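Local coordinates for protein Pre-mRNA splicing factor PRP8 (Cyanidioschyzon merolae, PDB 6NQI) that forms the RNase H-like domain of the spliceosomal protein Prp8, a pre-mRNA splicing factor that probably binds the spliceosomal snRNAs and the intron, at residues M120-I125 and R172-V177; M114-L119 and A157-L162; R126-T131 and S138-Y143. All blocks are in the same frame, centred on the assembly; numbering follows the deposited sequence.

Interaction 1: residues M120-I125 and R172-V177; sequences MALPEI and RVLQLV
Leu174 meets Ala121, Leu122 and Pro123 at the turn that leads into helix 123-130. It is the central residue of this small apolar contact and gives up far more surface than any partner. Its CG lies anti to the carbonyl carbon (chi1 -75°), and its CB already points at the other segment. Leu174 CD2 lies 3.6 Å from Pro123 CD, with CG of the same ring a little farther off. Leu174 CD2 is also 4.1 Å from Leu122 CD2, and those two leucine side chains cross obliquely. Leu174 CD1 lies 3.5 Å from Ala121 O, and CD2 is not much farther from that oxygen. This is a van der Waals contact of methyls with a carbonyl oxygen.

Pro123 is the first residue of its helix, and Leu122 before it holds the N-cap position. Leu174 therefore packs on the start of the helix, where the chain passes from the 3-10 turn at 120-121 into helix 123-130. With an alanine at Leu174 both methyls are gone, and the Pro123 ring and Leu122 CD2 would probably lose their packing on helix 170-176, with a gap opening there.

The contact is partly buried and joins helix 170-176 to the start of helix 123-130. Helix 152-168 lies next to both: its Leu166 touches Leu122 and Val173, and its Ala165 also touches Val173. Trp178, Leu195 and Trp196, from loops, pack on Leu122. On helix 170-176, Leu176 packs against helix 201-210 through Leu207 and Glu210.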
loop_
_atom_site.group_PDB
_atom_site.type_symbol
_atom_site.label_atom_id
_atom_site.label_comp_id
_atom_site.label_asym_id
_atom_site.label_seq_id
_atom_site.Cartn_x
_atom_site.Cartn_y
_atom_site.Cartn_z
ATOM N N MET A 120 -3.583 -2.112 -7.928
ATOM C CA MET A 120 -3.026 -2.230 -9.268
ATOM C C MET A 120 -4.077 -2.006 -10.340
ATOM O O MET A 120 -3.726 -1.743 -11.492
ATOM C CB MET A 120 -2.412 -3.624 -9.449
ATOM C CG MET A 120 -1.388 -3.728 -10.568
ATOM S SD MET A 120 -0.014 -2.644 -10.206
ATOM C CE MET A 120 -0.278 -1.345 -11.413
ATOM N N ALA A 121 -5.353 -2.069 -9.968
ATOM C CA ALA A 121 -6.466 -1.877 -10.877
ATOM C C ALA A 121 -6.842 -0.412 -11.101
ATOM O O ALA A 121 -7.586 -0.128 -12.046
ATOM C CB ALA A 121 -7.673 -2.643 -10.332
ATOM N N LEU A 122 -6.319 0.530 -10.312
ATOM C CA LEU A 122 -6.674 1.927 -10.546
ATOM C C LEU A 122 -5.912 2.429 -11.773
ATOM O O LEU A 122 -4.698 2.221 -11.866
ATOM C CB LEU A 122 -6.351 2.765 -9.304
ATOM C CG LEU A 122 -7.191 2.453 -8.032
ATOM C CD1 LEU A 122 -6.947 3.410 -6.859
ATOM C CD2 LEU A 122 -8.704 2.371 -8.312
ATOM N N PRO A 123 -6.589 3.032 -12.755
ATOM C CA PRO A 123 -5.901 3.347 -14.018
ATOM C C PRO A 123 -4.783 4.371 -13.878
ATOM O O PRO A 123 -3.790 4.290 -14.614
ATOM C CB PRO A 123 -7.040 3.841 -14.929
ATOM C CG PRO A 123 -8.285 3.278 -14.325
ATOM C CD PRO A 123 -8.028 3.309 -12.846
ATOM N N GLU A 124 -4.908 5.328 -12.958
ATOM C CA GLU A 124 -3.848 6.314 -12.773
ATOM C C GLU A 124 -2.554 5.635 -12.334
ATOM O O GLU A 124 -1.472 5.963 -12.827
ATOM C CB GLU A 124 -4.307 7.351 -11.746
ATOM C CG GLU A 124 -3.972 8.809 -12.022
ATOM C CD GLU A 124 -5.177 9.700 -11.726
ATOM O OE1 GLU A 124 -5.554 9.820 -10.519
ATOM O OE2 GLU A 124 -5.730 10.289 -12.690
ATOM N N ILE A 125 -2.662 4.677 -11.405
ATOM C CA ILE A 125 -1.502 3.954 -10.884
ATOM C C ILE A 125 -0.939 3.009 -11.930
ATOM O O ILE A 125 0.276 2.915 -12.125
ATOM C CB ILE A 125 -1.880 3.156 -9.621
ATOM C CG1 ILE A 125 -2.418 4.051 -8.509
ATOM C CG2 ILE A 125 -0.672 2.357 -9.141
ATOM C CD1 ILE A 125 -1.493 5.130 -8.106
ATOM N N ARG A 172 -16.408 -3.174 -12.106
ATOM C CA ARG A 172 -17.611 -2.583 -11.524
ATOM C C ARG A 172 -17.261 -1.431 -10.579
ATOM O O ARG A 172 -17.962 -0.410 -10.542
ATOM C CB ARG A 172 -18.416 -3.683 -10.824
ATOM C CG ARG A 172 -19.924 -3.624 -11.083
ATOM C CD ARG A 172 -20.673 -4.828 -10.507
ATOM N NE ARG A 172 -20.132 -6.071 -11.049
ATOM C CZ ARG A 172 -20.591 -7.283 -10.766
ATOM N NH1 ARG A 172 -21.627 -7.427 -9.948
ATOM N NH2 ARG A 172 -20.013 -8.348 -11.309
ATOM N N VAL A 173 -16.151 -1.552 -9.845
ATOM C CA VAL A 173 -15.710 -0.450 -8.992
ATOM C C VAL A 173 -15.283 0.735 -9.839
ATOM O O VAL A 173 -15.644 1.885 -9.560
ATOM C CB VAL A 173 -14.549 -0.894 -8.090
ATOM C CG1 VAL A 173 -14.122 0.253 -7.194
ATOM C CG2 VAL A 173 -14.928 -2.112 -7.310
ATOM N N LEU A 174 -14.502 0.471 -10.888
ATOM C CA LEU A 174 -14.036 1.546 -11.751
ATOM C C LEU A 174 -15.207 2.250 -12.413
ATOM O O LEU A 174 -15.158 3.463 -12.640
ATOM C CB LEU A 174 -13.087 0.991 -12.806
ATOM C CG LEU A 174 -11.703 0.647 -12.262
ATOM C CD1 LEU A 174 -10.847 0.031 -13.353
ATOM C CD2 LEU A 174 -11.043 1.863 -11.620
ATOM N N GLN A 175 -16.277 1.508 -12.706
ATOM C CA GLN A 175 -17.437 2.080 -13.373
ATOM C C GLN A 175 -18.322 2.863 -12.414
ATOM O O GLN A 175 -19.031 3.784 -12.840
ATOM C CB GLN A 175 -18.241 0.954 -14.024
ATOM C CG GLN A 175 -17.825 0.626 -15.443
ATOM C CD GLN A 175 -18.686 -0.464 -16.055
ATOM O OE1 GLN A 175 -19.811 -0.703 -15.607
ATOM N NE2 GLN A 175 -18.162 -1.131 -17.084
ATOM N N LEU A 176 -18.296 2.500 -11.126
ATOM C CA LEU A 176 -19.088 3.198 -10.115
ATOM C C LEU A 176 -18.414 4.483 -9.626
ATOM O O LEU A 176 -19.092 5.490 -9.395
ATOM C CB LEU A 176 -19.347 2.250 -8.952
ATOM C CG LEU A 176 -20.534 1.337 -9.269
ATOM C CD1 LEU A 176 -20.792 0.423 -8.084
ATOM C CD2 LEU A 176 -21.785 2.124 -9.696
ATOM N N VAL A 177 -17.085 4.477 -9.498
ATOM C CA VAL A 177 -16.330 5.667 -9.135
ATOM C C VAL A 177 -15.891 6.331 -10.436
ATOM O O VAL A 177 -15.876 5.698 -11.494
ATOM C CB VAL A 177 -15.123 5.317 -8.230
ATOM C CG1 VAL A 177 -14.765 6.474 -7.336
ATOM C CG2 VAL A 177 -15.408 4.077 -7.385
#

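Interaction 2: residues M114-L119 and A157-L162; sequences MPLQAL and ARFLLL
Phe159 reaches from helix 152-168 to two leucines of the 114-119 segment, and this is the well-buried part of the contact. Leu116 CD1 comes to the edge of the ring, near its plane, 4.1 Å from Phe159 CE2. Leu119 CD1 approaches obliquely and lies 4.1 Å from Phe159 CZ; these two side chains cross at about a right angle. Phe159 CG is anti to the backbone N (chi1 -174°), which carries the end of the ring to the leucines although its CB does not point straight at them. Leu116 and Leu119 are three residues apart, about one turn of the 3-10 segment 116-119, and so present their methyls to the same end of the ring.

The other part of the contact is more open to solvent. There Met114 meets Leu160, and both residues are partly exposed. Met114 CG lies 3.9 Å from Leu160 CD1. The sulfur SD is only slightly farther from that methyl, while the terminal methyl CE points elsewhere. Between the two parts, Pro115 sits at the centre of an inverse gamma turn.

The contact packs the connection between strand 107-108 and helix 123-130 against helix 152-168. The central sheet lies alongside. Trp31 of strand 24-32 meets the Phe159 ring and touches Leu116, while Trp29 touches Leu116 and Leu119. Ile13 of strand 11-21 touches Met114.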
loop_
_atom_site.group_PDB
_atom_site.type_symbol
_atom_site.label_atom_id
_atom_site.label_comp_id
_atom_site.label_asym_id
_atom_site.label_seq_id
_atom_site.Cartn_x
_atom_site.Cartn_y
_atom_site.Cartn_z
ATOM N N MET A 114 -5.895 -8.565 3.683
ATOM C CA MET A 114 -6.215 -7.275 3.080
ATOM C C MET A 114 -5.652 -7.156 1.670
ATOM O O MET A 114 -4.424 -7.093 1.497
ATOM C CB MET A 114 -5.734 -6.112 3.956
ATOM C CG MET A 114 -6.373 -6.127 5.362
ATOM S SD MET A 114 -5.755 -4.937 6.589
ATOM C CE MET A 114 -4.261 -5.711 7.198
ATOM N N PRO A 115 -6.504 -7.155 0.632
ATOM C CA PRO A 115 -6.020 -7.117 -0.765
ATOM C C PRO A 115 -5.640 -5.711 -1.201
ATOM O O PRO A 115 -6.257 -5.090 -2.069
ATOM C CB PRO A 115 -7.222 -7.658 -1.537
ATOM C CG PRO A 115 -8.381 -7.131 -0.755
ATOM C CD PRO A 115 -7.972 -7.268 0.698
ATOM N N LEU A 116 -4.576 -5.208 -0.573
ATOM C CA LEU A 116 -4.035 -3.897 -0.910
ATOM C C LEU A 116 -3.456 -3.888 -2.326
ATOM O O LEU A 116 -3.525 -2.865 -3.025
ATOM C CB LEU A 116 -2.981 -3.517 0.130
ATOM C CG LEU A 116 -2.244 -2.201 -0.006
ATOM C CD1 LEU A 116 -3.211 -1.058 0.116
ATOM C CD2 LEU A 116 -1.196 -2.110 1.069
ATOM N N GLN A 117 -2.896 -5.021 -2.770
ATOM C CA GLN A 117 -2.350 -5.106 -4.121
ATOM C C GLN A 117 -3.417 -4.833 -5.180
ATOM O O GLN A 117 -3.075 -4.496 -6.320
ATOM C CB GLN A 117 -1.766 -6.494 -4.396
ATOM C CG GLN A 117 -2.707 -7.617 -4.022
ATOM C CD GLN A 117 -2.198 -8.993 -4.433
ATOM O OE1 GLN A 117 -1.215 -9.117 -5.167
ATOM N NE2 GLN A 117 -2.891 -10.035 -3.984
ATOM N N ALA A 118 -4.702 -4.998 -4.838
ATOM C CA ALA A 118 -5.768 -4.723 -5.793
ATOM C C ALA A 118 -5.734 -3.283 -6.294
ATOM O O ALA A 118 -6.336 -2.987 -7.334
ATOM C CB ALA A 118 -7.130 -5.060 -5.173
ATOM N N LEU A 119 -5.007 -2.388 -5.617
ATOM C CA LEU A 119 -4.892 -1.035 -6.153
ATOM C C LEU A 119 -4.248 -1.019 -7.541
ATOM O O LEU A 119 -4.388 -0.027 -8.273
ATOM C CB LEU A 119 -4.093 -0.152 -5.201
ATOM C CG LEU A 119 -4.876 0.164 -3.952
ATOM C CD1 LEU A 119 -4.042 1.026 -2.990
ATOM C CD2 LEU A 119 -6.187 0.827 -4.357
ATOM N N ALA A 157 -12.240 2.320 7.069
ATOM C CA ALA A 157 -13.157 1.269 6.642
ATOM C C ALA A 157 -13.561 1.442 5.181
ATOM O O ALA A 157 -13.737 0.457 4.457
ATOM C CB ALA A 157 -14.383 1.255 7.556
ATOM N N ARG A 158 -13.731 2.688 4.739
ATOM C CA ARG A 158 -14.102 2.958 3.357
ATOM C C ARG A 158 -13.004 2.503 2.415
ATOM O O ARG A 158 -13.261 1.841 1.400
ATOM C CB ARG A 158 -14.353 4.449 3.179
ATOM C CG ARG A 158 -14.927 4.797 1.844
ATOM C CD ARG A 158 -15.203 6.281 1.772
ATOM N NE ARG A 158 -16.245 6.716 2.692
ATOM C CZ ARG A 158 -16.603 7.984 2.843
ATOM N NH1 ARG A 158 -16.001 8.930 2.139
ATOM N NH2 ARG A 158 -17.561 8.306 3.699
ATOM N N PHE A 159 -11.768 2.875 2.739
ATOM C CA PHE A 159 -10.614 2.421 1.976
ATOM C C PHE A 159 -10.583 0.899 1.916
ATOM O O PHE A 159 -10.381 0.320 0.847
ATOM C CB PHE A 159 -9.359 2.995 2.628
ATOM C CG PHE A 159 -8.095 2.741 1.894
ATOM C CD1 PHE A 159 -7.659 3.638 0.928
ATOM C CD2 PHE A 159 -7.305 1.651 2.198
ATOM C CE1 PHE A 159 -6.479 3.435 0.263
ATOM C CE2 PHE A 159 -6.113 1.443 1.526
ATOM C CZ PHE A 159 -5.707 2.337 0.561
ATOM N N LEU A 160 -10.831 0.232 3.044
ATOM C CA LEU A 160 -10.774 -1.229 3.059
ATOM C C LEU A 160 -11.871 -1.837 2.180
ATOM O O LEU A 160 -11.627 -2.807 1.442
ATOM C CB LEU A 160 -10.873 -1.726 4.503
ATOM C CG LEU A 160 -10.414 -3.147 4.865
ATOM C CD1 LEU A 160 -9.009 -3.452 4.373
ATOM C CD2 LEU A 160 -10.462 -3.337 6.359
ATOM N N LEU A 161 -13.084 -1.274 2.246
ATOM C CA LEU A 161 -14.186 -1.743 1.407
ATOM C C LEU A 161 -13.859 -1.569 -0.068
ATOM O O LEU A 161 -14.172 -2.437 -0.893
ATOM C CB LEU A 161 -15.474 -0.991 1.752
ATOM C CG LEU A 161 -16.702 -1.329 0.902
ATOM C CD1 LEU A 161 -17.037 -2.813 0.988
ATOM C CD2 LEU A 161 -17.895 -0.485 1.306
ATOM N N LEU A 162 -13.212 -0.452 -0.407
ATOM C CA LEU A 162 -12.772 -0.213 -1.778
ATOM C C LEU A 162 -11.759 -1.258 -2.204
ATOM O O LEU A 162 -11.824 -1.767 -3.330
ATOM C CB LEU A 162 -12.173 1.183 -1.905
ATOM C CG LEU A 162 -13.230 2.279 -2.009
ATOM C CD1 LEU A 162 -12.601 3.645 -1.863
ATOM C CD2 LEU A 162 -14.014 2.197 -3.296
#

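Interaction 3: residues R126-T131 and S138-Y143; sequences RDRTQT and SIWSGY
Arg128 of helix 123-130 lies over Ser138 and against Trp140 of strand 137-141. In this RNase H-like fold the strand is an edge of the mixed central sheet, beside strand 37-43. The contact joins that edge to the helix a short loop earlier in the chain.

The contacts between the segments are van der Waals in kind. The Arg128 side chain leaves the helix with CG anti to the backbone N (chi1 -175°) and stays extended as far as NE. This carries the guanidinium to the start of the strand. Ser138 CB sits over one face of it, 3.5 Å above the plane and offset toward the rim. Ser138 OG is 3.7 Å from Arg128 NE, which is proximity rather than a hydrogen bond. Arg128 CD comes to the edge of the Trp140 ring, near its plane, 4.0 Å from CZ2. The guanidinium and indole planes are 77° apart, so the two groups do not stack. The long side chain slides past the indole in the opposite direction. Arg128 is exposed, whereas Ser138 and Trp140 are buried.

Packing on the indole continues along the helix, where Glu124 and Ile125 also touch Trp140. Val40 of strand 37-43 adds to its surroundings.

Ser138 and Trp140 pair through their backbones with Val40 and Leu38 of strand 37-43. At the end of the helix, Thr131 OG1 donates a hydrogen bond to Asp127 O, in the carbonyl plane. In the strand, Trp140 NE1 gives a weak hydrogen bond to Ser138 OG, 3.3 Å long with an angle of 155° at the hydrogen.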
loop_
_atom_site.group_PDB
_atom_site.type_symbol
_atom_site.label_atom_id
_atom_site.label_comp_id
_atom_site.label_asym_id
_atom_site.label_seq_id
_atom_site.Cartn_x
_atom_site.Cartn_y
_atom_site.Cartn_z
ATOM N N ARG A 126 -1.811 2.226 -12.552
ATOM C CA ARG A 126 -1.362 1.305 -13.586
ATOM C C ARG A 126 -0.613 2.056 -14.689
ATOM O O ARG A 126 0.466 1.628 -15.127
ATOM C CB ARG A 126 -2.566 0.527 -14.104
ATOM C CG ARG A 126 -2.268 -0.511 -15.125
ATOM C CD ARG A 126 -3.581 -0.951 -15.755
ATOM N NE ARG A 126 -4.336 0.194 -16.265
ATOM C CZ ARG A 126 -5.555 0.119 -16.784
ATOM N NH1 ARG A 126 -6.177 -1.050 -16.882
ATOM N NH2 ARG A 126 -6.151 1.222 -17.211
ATOM N N ASP A 127 -1.145 3.214 -15.094
ATOM C CA ASP A 127 -0.552 4.004 -16.163
ATOM C C ASP A 127 0.756 4.654 -15.737
ATOM O O ASP A 127 1.711 4.701 -16.530
ATOM C CB ASP A 127 -1.548 5.058 -16.631
ATOM C CG ASP A 127 -2.677 4.460 -17.448
ATOM O OD1 ASP A 127 -2.546 3.273 -17.834
ATOM O OD2 ASP A 127 -3.686 5.164 -17.713
ATOM N N ARG A 128 0.835 5.177 -14.509
ATOM C CA ARG A 128 2.125 5.690 -14.066
ATOM C C ARG A 128 3.131 4.559 -13.918
ATOM O O ARG A 128 4.332 4.766 -14.125
ATOM C CB ARG A 128 1.983 6.463 -12.760
ATOM C CG ARG A 128 3.264 7.127 -12.285
ATOM C CD ARG A 128 3.029 7.764 -10.927
ATOM N NE ARG A 128 4.093 8.660 -10.470
ATOM C CZ ARG A 128 3.923 9.951 -10.191
ATOM N NH1 ARG A 128 2.725 10.513 -10.333
ATOM N NH2 ARG A 128 4.950 10.682 -9.765
ATOM N N THR A 129 2.652 3.346 -13.639
ATOM C CA THR A 129 3.547 2.229 -13.367
ATOM C C THR A 129 4.199 1.702 -14.627
ATOM O O THR A 129 5.425 1.555 -14.678
ATOM C CB THR A 129 2.792 1.097 -12.677
ATOM O OG1 THR A 129 2.348 1.517 -11.388
ATOM C CG2 THR A 129 3.669 -0.144 -12.566
ATOM N N GLN A 130 3.402 1.387 -15.653
ATOM C CA GLN A 130 4.000 0.781 -16.845
ATOM C C GLN A 130 4.960 1.725 -17.556
ATOM O O GLN A 130 6.013 1.295 -18.037
ATOM C CB GLN A 130 2.928 0.292 -17.798
ATOM C CG GLN A 130 2.270 -0.953 -17.282
ATOM C CD GLN A 130 1.222 -1.472 -18.223
ATOM O OE1 GLN A 130 1.458 -1.589 -19.436
ATOM N NE2 GLN A 130 0.051 -1.799 -17.676
ATOM N N THR A 131 4.638 3.008 -17.608
ATOM C CA THR A 131 5.474 3.978 -18.302
ATOM C C THR A 131 6.715 4.380 -17.512
ATOM O O THR A 131 7.510 5.179 -18.011
ATOM C CB THR A 131 4.645 5.233 -18.612
ATOM O OG1 THR A 131 3.906 5.618 -17.430
ATOM C CG2 THR A 131 3.687 5.002 -19.798
ATOM N N SER A 138 6.366 7.173 -5.538
ATOM C CA SER A 138 5.363 8.231 -5.487
ATOM C C SER A 138 4.501 8.050 -4.237
ATOM O O SER A 138 4.369 6.939 -3.707
ATOM C CB SER A 138 4.486 8.256 -6.763
ATOM O OG SER A 138 4.114 6.952 -7.178
ATOM N N ILE A 139 3.957 9.155 -3.734
ATOM C CA ILE A 139 3.133 9.146 -2.528
ATOM C C ILE A 139 1.777 9.758 -2.850
ATOM O O ILE A 139 1.698 10.904 -3.306
ATOM C CB ILE A 139 3.811 9.892 -1.361
ATOM C CG1 ILE A 139 5.138 9.215 -1.001
ATOM C CG2 ILE A 139 2.908 9.927 -0.159
ATOM C CD1 ILE A 139 5.997 9.993 -0.040
ATOM N N TRP A 140 0.717 9.012 -2.565
ATOM C CA TRP A 140 -0.660 9.404 -2.818
ATOM C C TRP A 140 -1.381 9.556 -1.489
ATOM O O TRP A 140 -0.938 9.038 -0.466
ATOM C CB TRP A 140 -1.373 8.369 -3.706
ATOM C CG TRP A 140 -0.628 8.094 -4.987
ATOM C CD1 TRP A 140 0.584 7.487 -5.113
ATOM C CD2 TRP A 140 -1.036 8.446 -6.310
ATOM N NE1 TRP A 140 0.949 7.431 -6.424
ATOM C CE2 TRP A 140 -0.027 8.019 -7.183
ATOM C CE3 TRP A 140 -2.162 9.082 -6.840
ATOM C CZ2 TRP A 140 -0.108 8.202 -8.566
ATOM C CZ3 TRP A 140 -2.243 9.264 -8.209
ATOM C CH2 TRP A 140 -1.226 8.825 -9.056
ATOM N N SER A 141 -2.473 10.302 -1.478
ATOM C CA SER A 141 -3.296 10.396 -0.272
ATOM C C SER A 141 -4.469 9.440 -0.439
ATOM O O SER A 141 -5.391 9.702 -1.210
ATOM C CB SER A 141 -3.754 11.827 -0.011
ATOM O OG SER A 141 -4.994 12.095 -0.625
ATOM N N GLY A 142 -4.417 8.312 0.260
ATOM C CA GLY A 142 -5.451 7.303 0.119
ATOM C C GLY A 142 -6.786 7.628 0.758
ATOM O O GLY A 142 -7.761 6.925 0.479
ATOM N N TYR A 143 -6.870 8.687 1.566
ATOM C CA TYR A 143 -8.128 9.101 2.173
ATOM C C TYR A 143 -8.667 10.382 1.554
ATOM O O TYR A 143 -9.596 10.984 2.106
ATOM C CB TYR A 143 -7.992 9.277 3.694
ATOM C CG TYR A 143 -7.704 8.002 4.459
ATOM C CD1 TYR A 143 -7.829 6.771 3.842
ATOM C CD2 TYR A 143 -7.329 8.033 5.810
ATOM C CE1 TYR A 143 -7.570 5.612 4.525
ATOM C CE2 TYR A 143 -7.076 6.857 6.516
ATOM C CZ TYR A 143 -7.201 5.656 5.862
ATOM O OH TYR A 143 -6.949 4.478 6.504
#

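The three contacts touch one another in turn, from helix 170-176 to the edge strand 137-141 of the central sheet. Interactions 1 and 3 share helix 123-130, and their centres are about 12 Å apart. They meet where Ile125 CD1 lies 3.4 Å from Trp140 CE2. Interactions 1 and 2 are also about 12 Å apart between centres; their first segments are consecutive, and Ile125 CB lies 4.3 Å from Leu119 O. Interactions 2 and 3 are about 15 Å apart between centres but still touch, with Phe159 CD1 3.3 Å from Gly142 O. Interaction 3 alone uses that edge strand, while interactions 1 and 2 join the 114-125 region to helices 170-176 and 152-168.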